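Local coordinates for protein transcriptional regulator (LacI family) (PDB 3G85) that probably binds DNA as a LacI-family transcription factor, with a periplasmic-binding-protein-like core of the kind that senses small-molecule effectors in this family, at residues 110-113 with 114-118. Sequence-based numbering, arbitrary orientation.
Sequences DNYK and MGEKA
Met-114 N donates a hydrogen bond to Asp-110 O (3.1 Å) and begins the i to i+4 ladder of helix 111-124, which Glu-116 N to Tyr-112 O and Lys-117 N to Lys-113 O carry on, with a weak bond from Gly-115 N to Asn-111 O. Asp-110, right after strand 105-109, is the N-cap: its OD1 accepts from Lys-113 N at 3.3 Å, nearly straight but from above the carboxylate plane. Lys-113 also reaches back, its chain bending only at its end (chi4 69°), and NZ forms a salt bridge with Asp-110 OD2 at 3.0 Å. Glu-116 lies alongside Lys-113, pointing the same way, and its OE1 rests 3.7 Å from Lys-113 CG; one water donates to both Glu-116 OE1 and Lys-113 O. Flexible, unbranched Met-114 lays its CG 3.4 Å from Asp-110 O and continues inward to Ile-223. Hydrogen bonds from Asn-111 to Arg-145 and from Tyr-112 OH to Glu-151 tie the helix to helix 140-155; Asn-111 also bonds Asn-98, and Lys-117 NZ forms a salt bridge with Asp-273. Acidic Asp-110 at the N-terminus probably gains from the helix dipole, so capping and the salt bridge together would fix the first turn where strand passes into helix.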
# COMPACT_ATOMS: atom_id res chain seq x y z
N ASP A 110 -6.98 -6.03 3.67
CA ASP A 110 -6.47 -7.18 4.45
C ASP A 110 -5.06 -7.55 4.01
O ASP A 110 -4.86 -8.32 3.07
CB ASP A 110 -7.39 -8.40 4.38
CG ASP A 110 -7.05 -9.43 5.51
OD1 ASP A 110 -5.87 -9.57 5.91
OD2 ASP A 110 -7.98 -10.10 6.01
N ASN A 111 -4.11 -6.95 4.70
CA ASN A 111 -2.69 -6.95 4.34
C ASN A 111 -2.11 -8.35 4.37
O ASN A 111 -1.51 -8.76 3.42
CB ASN A 111 -1.94 -6.00 5.28
CG ASN A 111 -2.36 -4.56 5.07
OD1 ASN A 111 -2.05 -3.98 4.03
ND2 ASN A 111 -3.09 -3.99 6.03
N TYR A 112 -2.31 -9.05 5.48
CA TYR A 112 -1.85 -10.43 5.56
C TYR A 112 -2.37 -11.27 4.39
O TYR A 112 -1.61 -11.98 3.76
CB TYR A 112 -2.24 -11.01 6.92
CG TYR A 112 -1.64 -12.38 7.17
CD1 TYR A 112 -0.46 -12.52 7.91
CD2 TYR A 112 -2.24 -13.54 6.66
CE1 TYR A 112 0.10 -13.78 8.14
CE2 TYR A 112 -1.69 -14.79 6.90
CZ TYR A 112 -0.52 -14.90 7.64
OH TYR A 112 0.02 -16.16 7.87
N LYS A 113 -3.67 -11.20 4.09
CA LYS A 113 -4.22 -11.97 2.98
C LYS A 113 -3.64 -11.59 1.62
O LYS A 113 -3.60 -12.43 0.74
CB LYS A 113 -5.75 -11.93 2.89
CG LYS A 113 -6.46 -12.71 4.01
CD LYS A 113 -7.96 -12.72 3.73
CE LYS A 113 -8.71 -13.60 4.75
NZ LYS A 113 -8.66 -12.97 6.11
N MSE A 114 -3.24 -10.34 1.42
CA MSE A 114 -2.54 -9.99 0.18
C MSE A 114 -1.23 -10.77 -0.01
O MSE A 114 -0.98 -11.33 -1.09
CB MSE A 114 -2.24 -8.49 0.12
CG MSE A 114 -3.54 -7.65 0.01
SE MSE A 114 -3.09 -5.76 -0.07
CE MSE A 114 -2.39 -5.68 -1.90
N GLY A 115 -0.39 -10.78 1.03
CA GLY A 115 0.85 -11.59 0.99
C GLY A 115 0.53 -13.06 0.76
O GLY A 115 1.18 -13.76 -0.03
N GLU A 116 -0.48 -13.53 1.48
CA GLU A 116 -0.95 -14.90 1.31
C GLU A 116 -1.33 -15.23 -0.14
O GLU A 116 -0.93 -16.27 -0.65
CB GLU A 116 -2.11 -15.15 2.27
CG GLU A 116 -2.69 -16.56 2.25
CD GLU A 116 -3.80 -16.68 3.29
OE1 GLU A 116 -4.80 -15.94 3.20
OE2 GLU A 116 -3.65 -17.51 4.21
N LYS A 117 -2.11 -14.37 -0.81
CA LYS A 117 -2.42 -14.62 -2.22
C LYS A 117 -1.18 -14.72 -3.10
O LYS A 117 -1.18 -15.51 -4.04
CB LYS A 117 -3.34 -13.53 -2.81
CG LYS A 117 -4.71 -13.39 -2.16
CD LYS A 117 -5.59 -12.40 -2.96
CE LYS A 117 -6.78 -11.98 -2.08
NZ LYS A 117 -7.71 -11.06 -2.78
N ALA A 118 -0.17 -13.88 -2.86
CA ALA A 118 1.07 -13.94 -3.66
C ALA A 118 1.73 -15.31 -3.45
O ALA A 118 2.10 -15.98 -4.42
CB ALA A 118 2.00 -12.81 -3.29
O HOH W 1 -5.49 -14.63 0.97